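Local coordinates for protein spectinomycin phosphotransferase (Legionella pneumophila, PDB 3I1A) that acts as an antibiotic resistance factor, binding adenine nucleotide and magnesium and transferring a phosphate group to the aminocyclitol antibiotic spectinomycin, at residues L188-I199 / T275-V286; G247-N255 / D318-A326. All coordinates share one frame; numbering follows the deposited sequence. Where two conformers were deposited one is given.

Interaction 1 (L188-I199 / T275-V286); sequences LVDTSEKLSKKI and TILSYYRHERIV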
loop_
_atom_site.group_PDB
_atom_site.type_symbol
_atom_site.label_atom_id
_atom_site.label_comp_id
_atom_site.label_asym_id
_atom_site.label_seq_id
_atom_site.Cartn_x
_atom_site.Cartn_y
_atom_site.Cartn_z
ATOM N N LEU A 188 20.082 -7.484 6.520
ATOM C CA LEU A 188 18.639 -7.412 6.269
ATOM C C LEU A 188 18.151 -8.731 5.695
ATOM O O LEU A 188 17.140 -9.277 6.144
ATOM C CB LEU A 188 18.313 -6.265 5.288
ATOM C CG LEU A 188 18.455 -4.869 5.909
ATOM C CD1 LEU A 188 18.716 -3.833 4.837
ATOM C CD2 LEU A 188 17.191 -4.539 6.716
ATOM N N VAL A 189 18.864 -9.247 4.693
ATOM C CA VAL A 189 18.493 -10.507 4.041
ATOM C C VAL A 189 18.591 -11.718 4.974
ATOM O O VAL A 189 17.674 -12.539 5.058
ATOM C CB VAL A 189 19.418 -10.809 2.821
ATOM C CG1 VAL A 189 19.102 -12.196 2.246
ATOM C CG2 VAL A 189 19.222 -9.728 1.737
ATOM N N ASP A 190 19.721 -11.820 5.657
ATOM C CA ASP A 190 19.974 -12.948 6.542
ATOM C C ASP A 190 19.072 -12.935 7.763
ATOM O O ASP A 190 18.744 -14.009 8.317
ATOM C CB ASP A 190 21.441 -12.958 6.973
ATOM C CG ASP A 190 22.404 -13.138 5.787
ATOM O OD1 ASP A 190 21.967 -13.556 4.698
ATOM O OD2 ASP A 190 23.612 -12.880 5.976
ATOM N N THR A 191 18.664 -11.739 8.196
ATOM C CA THR A 191 17.780 -11.665 9.361
ATOM C C THR A 191 16.375 -12.041 8.949
ATOM O O THR A 191 15.685 -12.765 9.675
ATOM C CB THR A 191 17.767 -10.273 10.001
ATOM O OG1 THR A 191 19.048 -10.012 10.577
ATOM C CG2 THR A 191 16.701 -10.209 11.101
ATOM N N SER A 192 15.946 -11.560 7.783
ATOM C CA SER A 192 14.627 -11.913 7.279
ATOM C C SER A 192 14.568 -13.441 7.113
ATOM O O SER A 192 13.587 -14.077 7.496
ATOM C CB SER A 192 14.370 -11.217 5.937
ATOM O OG SER A 192 13.185 -11.702 5.347
ATOM N N GLU A 193 15.626 -14.025 6.544
ATOM C CA GLU A 193 15.691 -15.476 6.324
ATOM C C GLU A 193 15.649 -16.248 7.653
ATOM O O GLU A 193 14.874 -17.189 7.793
ATOM C CB GLU A 193 16.960 -15.818 5.524
ATOM C CG GLU A 193 17.116 -17.279 5.043
ATOM C CD GLU A 193 16.089 -17.728 4.001
ATOM O OE1 GLU A 193 15.810 -16.991 3.029
ATOM O OE2 GLU A 193 15.565 -18.855 4.145
ATOM N N LYS A 194 16.474 -15.845 8.617
ATOM C CA LYS A 194 16.527 -16.479 9.941
ATOM C C LYS A 194 15.184 -16.404 10.664
ATOM O O LYS A 194 14.731 -17.377 11.283
ATOM C CB LYS A 194 17.590 -15.797 10.803
ATOM C CG LYS A 194 17.744 -16.339 12.224
ATOM C CD LYS A 194 18.436 -15.300 13.116
ATOM C CE LYS A 194 19.117 -15.925 14.338
ATOM N NZ LYS A 194 20.347 -16.725 13.986
ATOM N N LEU A 195 14.556 -15.238 10.602
ATOM C CA LEU A 195 13.281 -15.063 11.259
ATOM C C LEU A 195 12.193 -15.861 10.560
ATOM O O LEU A 195 11.290 -16.373 11.226
ATOM C CB LEU A 195 12.919 -13.574 11.339
ATOM C CG LEU A 195 13.852 -12.729 12.216
ATOM C CD1 LEU A 195 13.339 -11.285 12.291
ATOM C CD2 LEU A 195 13.931 -13.329 13.622
ATOM N N SER A 196 12.261 -16.002 9.237
ATOM C CA SER A 196 11.223 -16.773 8.563
ATOM C C SER A 196 11.282 -18.230 8.995
ATOM O O SER A 196 10.255 -18.898 9.081
ATOM C CB SER A 196 11.336 -16.700 7.029
ATOM O OG SER A 196 12.454 -17.412 6.536
ATOM N N LYS A 197 12.488 -18.716 9.263
ATOM C CA LYS A 197 12.681 -20.107 9.664
ATOM C C LYS A 197 12.177 -20.380 11.075
ATOM O O LYS A 197 11.762 -21.495 11.382
ATOM C CB LYS A 197 14.163 -20.477 9.576
ATOM C CG LYS A 197 14.680 -20.691 8.167
ATOM C CD LYS A 197 16.190 -20.941 8.170
ATOM C CE LYS A 197 16.695 -21.302 6.784
ATOM N NZ LYS A 197 18.180 -21.508 6.753
ATOM N N LYS A 198 12.203 -19.358 11.919
ATOM C CA LYS A 198 11.782 -19.480 13.305
ATOM C C LYS A 198 10.273 -19.315 13.489
ATOM O O LYS A 198 9.708 -19.718 14.516
ATOM C CB LYS A 198 12.523 -18.452 14.152
ATOM N N ILE A 199 9.614 -18.737 12.492
ATOM C CA ILE A 199 8.175 -18.519 12.588
ATOM C C ILE A 199 7.380 -19.747 12.156
ATOM O O ILE A 199 7.522 -20.222 11.035
ATOM C CB ILE A 199 7.749 -17.299 11.712
ATOM C CG1 ILE A 199 8.421 -16.028 12.242
ATOM C CG2 ILE A 199 6.229 -17.169 11.685
ATOM C CD1 ILE A 199 8.207 -14.809 11.351
ATOM N N THR A 275 8.937 -11.382 16.934
ATOM C CA THR A 275 9.677 -12.082 15.905
ATOM C C THR A 275 9.004 -11.818 14.560
ATOM O O THR A 275 9.669 -11.568 13.559
ATOM C CB THR A 275 9.713 -13.593 16.175
ATOM O OG1 THR A 275 10.354 -13.829 17.445
ATOM C CG2 THR A 275 10.453 -14.305 15.087
ATOM N N ILE A 276 7.681 -11.872 14.537
ATOM C CA ILE A 276 6.999 -11.614 13.284
ATOM C C ILE A 276 7.092 -10.127 12.928
ATOM O O ILE A 276 7.239 -9.777 11.761
ATOM C CB ILE A 276 5.517 -12.045 13.321
ATOM C CG1 ILE A 276 5.421 -13.541 13.658
ATOM C CG2 ILE A 276 4.880 -11.816 11.926
ATOM C CD1 ILE A 276 3.970 -14.042 13.808
ATOM N N LEU A 277 7.035 -9.255 13.927
ATOM C CA LEU A 277 7.129 -7.816 13.651
ATOM C C LEU A 277 8.518 -7.489 13.064
ATOM O O LEU A 277 8.634 -6.725 12.103
ATOM C CB LEU A 277 6.922 -6.996 14.933
ATOM C CG LEU A 277 6.685 -5.489 14.738
ATOM C CD1 LEU A 277 5.236 -5.229 14.348
ATOM C CD2 LEU A 277 6.966 -4.761 16.058
ATOM N N SER A 278 9.565 -8.077 13.638
ATOM C CA SER A 278 10.920 -7.824 13.138
ATOM C C SER A 278 11.095 -8.444 11.744
ATOM O O SER A 278 11.760 -7.873 10.878
ATOM C CB SER A 278 11.967 -8.390 14.095
ATOM O OG SER A 278 13.280 -8.071 13.631
ATOM N N TYR A 279 10.494 -9.610 11.529
ATOM C CA TYR A 279 10.563 -10.263 10.223
ATOM C C TYR A 279 10.005 -9.337 9.129
ATOM O O TYR A 279 10.618 -9.155 8.072
ATOM C CB TYR A 279 9.738 -11.548 10.206
ATOM C CG TYR A 279 9.522 -12.069 8.799
ATOM C CD1 TYR A 279 10.565 -12.662 8.092
ATOM C CD2 TYR A 279 8.298 -11.886 8.142
ATOM C CE1 TYR A 279 10.396 -13.057 6.768
ATOM C CE2 TYR A 279 8.118 -12.273 6.811
ATOM C CZ TYR A 279 9.179 -12.861 6.135
ATOM O OH TYR A 279 8.998 -13.254 4.843
ATOM N N TYR A 280 8.819 -8.776 9.363
ATOM C CA TYR A 280 8.230 -7.911 8.349
ATOM C C TYR A 280 9.030 -6.651 8.070
ATOM O O TYR A 280 9.157 -6.261 6.920
ATOM C CB TYR A 280 6.791 -7.536 8.719
ATOM C CG TYR A 280 5.795 -8.603 8.331
ATOM C CD1 TYR A 280 5.654 -8.992 6.999
ATOM C CD2 TYR A 280 4.985 -9.221 9.290
ATOM C CE1 TYR A 280 4.735 -9.961 6.628
ATOM C CE2 TYR A 280 4.065 -10.180 8.931
ATOM C CZ TYR A 280 3.935 -10.551 7.598
ATOM O OH TYR A 280 2.986 -11.473 7.198
ATOM N N ARG A 281 9.574 -6.017 9.105
ATOM C CA ARG A 281 10.354 -4.793 8.893
ATOM C C ARG A 281 11.609 -5.085 8.087
ATOM O O ARG A 281 11.993 -4.275 7.245
ATOM C CB ARG A 281 10.734 -4.149 10.215
ATOM C CG ARG A 281 9.535 -3.596 10.936
ATOM C CD ARG A 281 9.950 -2.905 12.217
ATOM N NE ARG A 281 8.817 -2.173 12.771
ATOM C CZ ARG A 281 8.787 -1.657 13.992
ATOM N NH1 ARG A 281 9.827 -1.789 14.807
ATOM N NH2 ARG A 281 7.700 -1.007 14.402
ATOM N N HIS A 282 12.252 -6.227 8.327
ATOM C CA HIS A 282 13.436 -6.562 7.535
ATOM C C HIS A 282 13.027 -6.992 6.131
ATOM O O HIS A 282 13.610 -6.545 5.145
ATOM C CB HIS A 282 14.258 -7.694 8.205
ATOM C CG HIS A 282 15.018 -7.262 9.431
ATOM N ND1 HIS A 282 14.410 -7.018 10.644
ATOM C CD2 HIS A 282 16.333 -6.994 9.612
ATOM C CE1 HIS A 282 15.316 -6.620 11.519
ATOM N NE2 HIS A 282 16.493 -6.595 10.919
ATOM N N GLU A 283 12.014 -7.847 6.027
ATOM C CA GLU A 283 11.569 -8.347 4.729
ATOM C C GLU A 283 11.010 -7.273 3.800
ATOM O O GLU A 283 11.209 -7.327 2.589
ATOM C CB GLU A 283 10.528 -9.458 4.931
ATOM C CG GLU A 283 9.868 -9.979 3.661
ATOM C CD GLU A 283 10.809 -10.653 2.666
ATOM O OE1 GLU A 283 11.916 -11.095 3.049
ATOM O OE2 GLU A 283 10.419 -10.757 1.486
ATOM N N ARG A 284 10.294 -6.290 4.344
ATOM C CA ARG A 284 9.779 -5.248 3.463
ATOM C C ARG A 284 10.950 -4.483 2.834
ATOM O O ARG A 284 10.868 -4.082 1.674
ATOM C CB ARG A 284 8.893 -4.268 4.221
ATOM C CG ARG A 284 8.097 -3.358 3.283
ATOM C CD ARG A 284 7.172 -2.426 4.085
ATOM N NE ARG A 284 6.387 -1.583 3.186
ATOM C CZ ARG A 284 6.813 -0.429 2.678
ATOM N NH1 ARG A 284 8.027 0.037 2.991
ATOM N NH2 ARG A 284 6.033 0.242 1.832
ATOM N N ILE A 285 12.032 -4.288 3.591
ATOM C CA ILE A 285 13.203 -3.576 3.039
ATOM C C ILE A 285 13.868 -4.454 1.973
ATOM O O ILE A 285 14.292 -3.968 0.916
ATOM C CB ILE A 285 14.204 -3.191 4.153
ATOM C CG1 ILE A 285 13.505 -2.266 5.150
ATOM C CG2 ILE A 285 15.424 -2.481 3.569
ATOM C CD1 ILE A 285 14.273 -1.995 6.427
ATOM N N VAL A 286 13.953 -5.752 2.241
ATOM C CA VAL A 286 14.514 -6.681 1.266
ATOM C C VAL A 286 13.750 -6.606 -0.050
ATOM O O VAL A 286 14.360 -6.611 -1.131
ATOM C CB VAL A 286 14.485 -8.128 1.799
ATOM C CG1 VAL A 286 14.817 -9.113 0.672
ATOM C CG2 VAL A 286 15.463 -8.267 2.946
HETATM O O HOH W 1 18.927 -7.472 12.308
#

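Interaction 2 (G247-N255 / D318-A326); sequences GGGVGNVWN and DPNNVVEIA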
loop_
_atom_site.group_PDB
_atom_site.type_symbol
_atom_site.label_atom_id
_atom_site.label_comp_id
_atom_site.label_asym_id
_atom_site.label_seq_id
_atom_site.Cartn_x
_atom_site.Cartn_y
_atom_site.Cartn_z
ATOM N N GLY A 247 5.656 3.059 14.032
ATOM C CA GLY A 247 7.017 3.192 14.526
ATOM C C GLY A 247 8.005 2.585 13.519
ATOM O O GLY A 247 9.211 2.487 13.782
ATOM N N GLY A 248 7.500 2.196 12.353
ATOM C CA GLY A 248 8.346 1.570 11.338
ATOM C C GLY A 248 9.257 2.513 10.563
ATOM O O GLY A 248 10.232 2.078 9.968
ATOM N N GLY A 249 8.919 3.798 10.546
ATOM C CA GLY A 249 9.748 4.779 9.854
ATOM C C GLY A 249 9.682 4.869 8.340
ATOM O O GLY A 249 10.559 5.501 7.728
ATOM N N VAL A 250 8.682 4.246 7.720
ATOM C CA VAL A 250 8.558 4.295 6.267
ATOM C C VAL A 250 8.322 5.746 5.836
ATOM O O VAL A 250 7.326 6.383 6.244
ATOM C CB VAL A 250 7.388 3.414 5.755
ATOM C CG1 VAL A 250 7.247 3.539 4.234
ATOM C CG2 VAL A 250 7.644 1.971 6.111
ATOM N N GLY A 251 9.244 6.254 5.017
ATOM C CA GLY A 251 9.166 7.627 4.524
ATOM C C GLY A 251 9.730 8.644 5.497
ATOM O O GLY A 251 9.477 9.848 5.373
ATOM N N ASN A 252 10.501 8.156 6.463
ATOM C CA ASN A 252 11.120 8.972 7.493
ATOM C C ASN A 252 10.125 9.705 8.397
ATOM O O ASN A 252 10.387 10.809 8.880
ATOM C CB ASN A 252 12.119 9.958 6.884
ATOM C CG ASN A 252 13.420 9.999 7.666
ATOM O OD1 ASN A 252 14.420 9.373 7.281
ATOM N ND2 ASN A 252 13.410 10.700 8.786
ATOM N N VAL A 253 8.963 9.092 8.591
ATOM C CA VAL A 253 7.938 9.601 9.486
ATOM C C VAL A 253 7.453 8.308 10.156
ATOM O O VAL A 253 7.839 7.218 9.710
ATOM C CB VAL A 253 6.767 10.313 8.724
ATOM C CG1 VAL A 253 7.293 11.589 8.039
ATOM C CG2 VAL A 253 6.147 9.378 7.692
ATOM N N TRP A 254 6.630 8.430 11.201
ATOM C CA TRP A 254 6.117 7.264 11.938
ATOM C C TRP A 254 7.303 6.515 12.561
ATOM O O TRP A 254 7.459 5.302 12.409
ATOM C CB TRP A 254 5.333 6.349 10.978
ATOM C CG TRP A 254 3.998 6.890 10.541
ATOM C CD1 TRP A 254 3.609 8.208 10.456
ATOM C CD2 TRP A 254 2.871 6.115 10.111
ATOM N NE1 TRP A 254 2.306 8.284 10.000
ATOM C CE2 TRP A 254 1.832 7.016 9.786
ATOM C CE3 TRP A 254 2.641 4.739 9.970
ATOM C CZ2 TRP A 254 0.571 6.584 9.326
ATOM C CZ3 TRP A 254 1.383 4.302 9.510
ATOM C CH2 TRP A 254 0.368 5.225 9.195
ATOM N N ASN A 255 8.131 7.258 13.287
ATOM C CA ASN A 255 9.317 6.705 13.928
ATOM C C ASN A 255 9.504 7.284 15.327
ATOM O O ASN A 255 10.592 7.220 15.890
ATOM C CB ASN A 255 10.555 7.016 13.077
ATOM C CG ASN A 255 10.539 8.436 12.522
ATOM O OD1 ASN A 255 10.013 9.352 13.151
ATOM N ND2 ASN A 255 11.118 8.621 11.341
ATOM N N ASP A 318 19.120 6.151 5.802
ATOM C CA ASP A 318 19.336 7.395 6.550
ATOM C C ASP A 318 19.025 7.263 8.045
ATOM O O ASP A 318 18.355 6.329 8.482
ATOM C CB ASP A 318 18.486 8.532 5.974
ATOM C CG ASP A 318 19.067 9.121 4.689
ATOM O OD1 ASP A 318 20.279 8.980 4.450
ATOM O OD2 ASP A 318 18.303 9.755 3.933
ATOM N N PRO A 319 19.531 8.206 8.856
ATOM C CA PRO A 319 19.287 8.177 10.298
ATOM C C PRO A 319 17.799 8.102 10.601
ATOM O O PRO A 319 17.008 8.879 10.067
ATOM C CB PRO A 319 19.894 9.499 10.779
ATOM C CG PRO A 319 21.016 9.703 9.856
ATOM C CD PRO A 319 20.400 9.341 8.504
ATOM N N ASN A 320 17.424 7.163 11.460
ATOM C CA ASN A 320 16.037 6.996 11.872
ATOM C C ASN A 320 15.126 6.538 10.745
ATOM O O ASN A 320 13.912 6.732 10.825
ATOM C CB ASN A 320 15.469 8.308 12.437
ATOM C CG ASN A 320 16.411 9.006 13.393
ATOM O OD1 ASN A 320 16.293 10.218 13.615
ATOM N ND2 ASN A 320 17.351 8.255 13.970
ATOM N N ASN A 321 15.679 5.974 9.675
ATOM C CA ASN A 321 14.802 5.506 8.601
ATOM C C ASN A 321 14.548 4.008 8.778
ATOM O O ASN A 321 14.875 3.446 9.835
ATOM C CB ASN A 321 15.364 5.836 7.207
ATOM C CG ASN A 321 14.255 6.032 6.163
ATOM O OD1 ASN A 321 13.620 5.076 5.727
ATOM N ND2 ASN A 321 14.009 7.279 5.778
ATOM N N VAL A 322 13.985 3.354 7.767
ATOM C CA VAL A 322 13.617 1.945 7.932
ATOM C C VAL A 322 14.690 0.933 8.332
ATOM O O VAL A 322 14.433 0.043 9.145
ATOM C CB VAL A 322 12.816 1.411 6.702
ATOM C CG1 VAL A 322 11.490 2.205 6.585
ATOM C CG2 VAL A 322 13.614 1.517 5.394
ATOM N N VAL A 323 15.893 1.072 7.790
ATOM C CA VAL A 323 16.926 0.123 8.142
ATOM C C VAL A 323 17.330 0.211 9.606
ATOM O O VAL A 323 17.382 -0.810 10.291
ATOM C CB VAL A 323 18.171 0.285 7.232
ATOM C CG1 VAL A 323 19.294 -0.644 7.730
ATOM C CG2 VAL A 323 17.783 -0.039 5.788
ATOM N N GLU A 324 17.607 1.415 10.098
ATOM C CA GLU A 324 18.025 1.570 11.489
ATOM C C GLU A 324 16.950 1.111 12.465
ATOM O O GLU A 324 17.256 0.539 13.513
ATOM C CB GLU A 324 18.426 3.022 11.775
ATOM C CG GLU A 324 19.609 3.493 10.940
ATOM C CD GLU A 324 20.218 4.780 11.451
ATOM O OE1 GLU A 324 19.480 5.581 12.061
ATOM O OE2 GLU A 324 21.435 4.996 11.231
ATOM N N ILE A 325 15.694 1.380 12.131
ATOM C CA ILE A 325 14.575 0.947 12.967
ATOM C C ILE A 325 14.412 -0.585 12.932
ATOM O O ILE A 325 14.117 -1.208 13.955
ATOM C CB ILE A 325 13.273 1.639 12.514
ATOM C CG1 ILE A 325 13.340 3.133 12.866
ATOM C CG2 ILE A 325 12.058 0.981 13.173
ATOM C CD1 ILE A 325 12.204 3.931 12.309
ATOM N N ALA A 326 14.616 -1.196 11.770
ATOM C CA ALA A 326 14.508 -2.655 11.656
ATOM C C ALA A 326 15.570 -3.305 12.555
ATOM O O ALA A 326 15.264 -4.204 13.352
ATOM C CB ALA A 326 14.701 -3.094 10.202
HETATM O O HOH W 2 11.433 -0.479 9.543
HETATM O O HOH W 3 11.451 4.808 3.827
HETATM O O HOH W 4 15.619 10.353 5.343
#

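Interaction 1 (L188-I199 / T275-V286)
Ser192 and Glu283 both swing their first side-chain branch opposite the backbone N (chi1 171° and 174°), and Glu283 then bends at its next bond, which brings OE1 back to the serine hydroxyl. Glu283 OE1 accepts from Ser192 OG at 2.7 Å through its anti lone pair, the one turned away from the other carboxylate oxygen; Arg151 also pairs with OE1 by a salt bridge, which probably helps to balance the charge of the buried carboxylate. The small Ser192 side chain fits as a knob into a hole formed by Tyr279, His282, Glu283 and Val286. The backbone O of Ser192 lies at the edge of the Tyr279 ring, in its plane, 3.4 Å from Tyr279 CD1.

On the His282 ring, the methyl CG2 of Thr191 sits over the centre of one face, 3.6 Å from the ring centroid, in a CH-pi contact. The rotation of the imidazole is fixed by His282 ND1, which gives its proton to Ser278 O at 2.8 Å, nearly in the ring plane. A water bonded to His282 NE2 at 2.9 Å also donates to Thr191 OG1, which is also hydrogen-bonded to Arg187 O.

Apolar groups fill both ends. Leu188 lays its two methyls across Ile285, Val286 CG2 packs on Leu188 and Val189, and at the other end Leu195 CB meets Tyr279 CB at 3.9 Å. Past the end of its helix, Ile199 crosses Tyr279 and Ile276 at about right angles, its CD1 3.8 Å from Ile276 CG1.

The two helix segments run roughly antiparallel, 139° between directions and 8.4 Å apart at closest approach. One knob-into-hole contact, that of Ser192, marks the crossing of helices 182-198 and 274-297 in the helical C-terminal part of a kinase-like aminoglycoside phosphotransferase fold.

Interaction 2 (G247-N255 / D318-A326)
Asn252 OD1 is gripped by Asn321 ND2, which donates to it at 2.6 Å, and by a water that also donates to Asp318 OD2. The two amides cross at about a right angle with their planes 60° apart, and the donor stands tilted from the plane of the Asn252 carbonyl; the hydrogen bond is bent, its N-H...O angle 141°.

The other end of the Asn321 amide is held as well. Its OD1 accepts from Val322 N at 2.7 Å and from a second water, which accepts from Gly251 N. Both amide ends are thus tied, which fixes the flip of the group at the start of helix 322-329. Asn255 ND2 adds a weak bond to Asn320 O.

Beside these amides, aliphatic branches lie against bare backbone. Ile325 CD1 comes 3.6 Å from Gly249 CA, where the absence of a side chain lets the methyl approach the chain directly, and Ile325 CG2 sits 3.3 Å from Gly247 O. Val322 CG1 touches Gly248 O and Gly249 O. Val322 CG1 also lies 3.9 Å from Val250 CG2. A third water donates to both Gly248 O and Val322 O.

With one short direct bond, a weak one and three bridging waters, the chemistry implies a partly hydrated junction between loop 247-255, with its run of glycines at 247-249, and the C-terminal helix, part aliphatic, part amide-linked.

Overall arrangement
Interactions 1 and 2 lie with centres 16 Å apart and alternate along the chain, so their segments interleave. Helix 274-297 joins them: it pairs with helix 182-198 in interaction 1 and also carries residues that touch both segments of interaction 2. His282 CE1 lies 3.0 Å from Ala326 O, Ile285 CD1 3.4 Å from Val322 O, and Arg284 NH1 3.7 Å from Val250 CG2. Interaction 1 is remote from the known ligand sites. Interaction 2 is nearer: the Val250 side chain is about 8 Å from that of Asn217, a magnesium ligand in another structure of this protein, although no metal is bound here.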